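Local atomic coordinates of 2,3-dehydroadipyl-CoA hydratase (PDB entry 4FZW), a protein that catalyses the reversible hydration of 2,3-dehydroadipyl-CoA to 3-hydroxyadipyl-CoA, a step in the bacterial breakdown of phenylacetate. Residues Ile99-Gly104 and Leu185-Ala190. Residues are numbered along the deposited sequence; the frame is centred on the assembly and turned at random.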
ATOM      1  N   ILE B  99       7.600  25.209   8.961  1.00 38.71           N
ATOM      2  CA  ILE B  99       7.952  25.035  10.357  1.00 35.39           C
ATOM      3  C   ILE B  99       6.878  25.653  11.269  1.00 38.04           C
ATOM      4  O   ILE B  99       6.443  26.801  11.071  1.00 35.25           O
ATOM      5  CB  ILE B  99       9.368  25.600  10.659  1.00 36.42           C
ATOM      6  CG1 ILE B  99      10.426  24.855   9.824  1.00 35.58           C
ATOM      7  CG2 ILE B  99       9.689  25.450  12.135  1.00 39.56           C
ATOM      8  CD1 ILE B  99      11.720  25.630   9.607  1.00 33.13           C
ATOM      9  N   ALA B 100       6.426  24.869  12.242  1.00 35.49           N
ATOM     10  CA  ALA B 100       5.484  25.356  13.230  1.00 35.22           C
ATOM     11  C   ALA B 100       6.277  25.719  14.476  1.00 36.94           C
ATOM     12  O   ALA B 100       6.943  24.860  15.048  1.00 38.58           O
ATOM     13  CB  ALA B 100       4.463  24.288  13.559  1.00 33.18           C
ATOM     14  N   ALA B 101       6.226  26.986  14.883  1.00 36.35           N
ATOM     15  CA  ALA B 101       6.831  27.419  16.139  1.00 35.96           C
ATOM     16  C   ALA B 101       5.731  27.525  17.158  1.00 37.99           C
ATOM     17  O   ALA B 101       4.942  28.467  17.126  1.00 37.92           O
ATOM     18  CB  ALA B 101       7.501  28.759  15.962  1.00 37.66           C
ATOM     19  N   VAL B 102       5.668  26.549  18.053  1.00 37.18           N
ATOM     20  CA  VAL B 102       4.547  26.469  18.976  1.00 35.27           C
ATOM     21  C   VAL B 102       4.907  26.961  20.378  1.00 37.70           C
ATOM     22  O   VAL B 102       5.814  26.455  21.015  1.00 35.45           O
ATOM     23  CB  VAL B 102       3.975  25.041  19.042  1.00 36.04           C
ATOM     24  CG1 VAL B 102       2.659  25.003  19.844  1.00 34.36           C
ATOM     25  CG2 VAL B 102       3.775  24.491  17.655  1.00 32.09           C
ATOM     26  N   ASN B 103       4.184  27.975  20.821  1.00 34.63           N
ATOM     27  CA  ASN B 103       4.200  28.403  22.194  1.00 38.82           C
ATOM     28  C   ASN B 103       2.814  28.159  22.748  1.00 39.12           C
ATOM     29  O   ASN B 103       1.816  28.406  22.084  1.00 39.58           O
ATOM     30  CB  ASN B 103       4.552  29.897  22.328  1.00 39.28           C
ATOM     31  CG  ASN B 103       6.041  30.147  22.467  1.00 40.01           C
ATOM     32  OD1 ASN B 103       6.720  29.542  23.302  1.00 41.16           O
ATOM     33  ND2 ASN B 103       6.553  31.069  21.667  1.00 39.08           N
ATOM     34  N   GLY B 104       2.762  27.694  23.987  1.00 40.89           N
ATOM     35  CA  GLY B 104       1.503  27.478  24.668  1.00 43.50           C
ATOM     36  C   GLY B 104       0.642  26.461  23.945  1.00 40.99           C
ATOM     37  O   GLY B 104       1.155  25.566  23.271  1.00 38.54           O
ATOM     38  N   LEU B 185      12.146  32.487  23.503  1.00 34.56           N
ATOM     39  CA  LEU B 185      13.096  32.224  22.412  1.00 35.68           C
ATOM     40  C   LEU B 185      12.592  31.313  21.272  1.00 34.98           C
ATOM     41  O   LEU B 185      13.237  31.183  20.233  1.00 34.42           O
ATOM     42  CB  LEU B 185      14.374  31.647  22.991  1.00 34.59           C
ATOM     43  CG  LEU B 185      15.109  32.718  23.774  1.00 39.49           C
ATOM     44  CD1 LEU B 185      16.171  32.086  24.668  1.00 36.64           C
ATOM     45  CD2 LEU B 185      15.683  33.724  22.786  1.00 35.83           C
ATOM     46  N   THR B 186      11.444  30.686  21.504  1.00 32.93           N
ATOM     47  CA  THR B 186      10.890  29.695  20.610  1.00 33.57           C
ATOM     48  C   THR B 186      10.808  30.206  19.179  1.00 36.51           C
ATOM     49  O   THR B 186      11.411  29.632  18.282  1.00 33.85           O
ATOM     50  CB  THR B 186       9.468  29.301  21.002  1.00 38.69           C
ATOM     51  OG1 THR B 186       9.364  29.164  22.427  1.00 32.87           O
ATOM     52  CG2 THR B 186       9.065  27.985  20.267  1.00 35.09           C
ATOM     53  N   LEU B 187      10.053  31.286  18.989  1.00 35.49           N
ATOM     54  CA  LEU B 187       9.818  31.902  17.688  1.00 36.02           C
ATOM     55  C   LEU B 187      11.140  32.311  17.068  1.00 37.76           C
ATOM     56  O   LEU B 187      11.433  31.984  15.921  1.00 39.93           O
ATOM     57  CB  LEU B 187       8.898  33.124  17.856  1.00 37.97           C
ATOM     58  CG  LEU B 187       8.584  33.952  16.612  1.00 39.25           C
ATOM     59  CD1 LEU B 187       8.258  32.999  15.433  1.00 36.69           C
ATOM     60  CD2 LEU B 187       7.454  34.944  16.894  1.00 30.80           C
ATOM     61  N   GLU B 188      11.944  33.018  17.849  1.00 36.45           N
ATOM     62  CA  GLU B 188      13.241  33.484  17.381  1.00 40.65           C
ATOM     63  C   GLU B 188      14.129  32.339  16.849  1.00 38.80           C
ATOM     64  O   GLU B 188      14.834  32.487  15.831  1.00 38.97           O
ATOM     65  CB  GLU B 188      13.967  34.254  18.493  1.00 33.87           C
ATOM     66  CG  GLU B 188      15.330  34.786  18.051  1.00 35.80           C
ATOM     67  CD  GLU B 188      16.071  35.547  19.166  1.00 49.15           C
ATOM     68  OE1 GLU B 188      15.432  35.902  20.191  1.00 44.17           O
ATOM     69  OE2 GLU B 188      17.291  35.790  19.012  1.00 49.35           O
ATOM     70  N   TYR B 189      14.115  31.216  17.557  1.00 33.69           N
ATOM     71  CA  TYR B 189      14.969  30.092  17.203  1.00 37.22           C
ATOM     72  C   TYR B 189      14.381  29.335  15.995  1.00 37.48           C
ATOM     73  O   TYR B 189      15.105  28.778  15.171  1.00 37.16           O
ATOM     74  CB  TYR B 189      15.164  29.170  18.417  1.00 33.22           C
ATOM     75  CG  TYR B 189      16.124  29.736  19.408  1.00 36.69           C
ATOM     76  CD1 TYR B 189      16.705  30.974  19.189  1.00 37.95           C
ATOM     77  CD2 TYR B 189      16.475  29.038  20.564  1.00 40.60           C
ATOM     78  CE1 TYR B 189      17.608  31.512  20.089  1.00 37.05           C
ATOM     79  CE2 TYR B 189      17.389  29.571  21.478  1.00 34.44           C
ATOM     80  CZ  TYR B 189      17.943  30.814  21.224  1.00 41.43           C
ATOM     81  OH  TYR B 189      18.846  31.390  22.086  1.00 40.87           O
ATOM     82  N   ALA B 190      13.057  29.328  15.907  1.00 35.75           N
ATOM     83  CA  ALA B 190      12.353  28.728  14.797  1.00 36.35           C
ATOM     84  C   ALA B 190      12.687  29.472  13.506  1.00 40.10           C
ATOM     85  O   ALA B 190      12.882  28.834  12.458  1.00 42.15           O
ATOM     86  CB  ALA B 190      10.860  28.740  15.070  1.00 33.06           C
TER
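Ala101 of strand 98-102 faces Leu187 of helix 186-197 with their CA atoms 5.6 Å apart, the axes of the short pieces 99-102 and 186-190 running nearly antiparallel at 162° and approaching to 7.9 Å. This is helix-on-sheet packing in the crotonase fold: the strand is an inner strand of the six-stranded sheet, and the helix lies against one of its faces. Small side chains permit the close approach, Ala101 CB meeting Ala190 CB at 3.5 Å, while Leu187 CD1 flanks the same methyl at 4.3 Å. Val121 of the adjoining strand touches both alanines. Ile99 continues the apolar seam to Leu193, Ala194 and Met197 farther along the helix. Where the strand ends, Asn103 and Thr186 reach tip to tip. Thr186 OG1, set anti to its own carbonyl carbon (chi1 -41°), donates a 2.8 Å hydrogen bond to Asn103 OD1, tilted 29° from the carbonyl plane, and Asn103 ND2 makes a weak hydrogen bond to Ser183 O just before the helix. An alanine in place of Asn103 removes both groups and would probably leave the Thr186 hydroxyl without this acceptor, Ser183 O without its weak donor, and the helix start less firmly tied to the strand end. Beside this bond, Thr186 CG2 rests 3.7 Å from Val102 O.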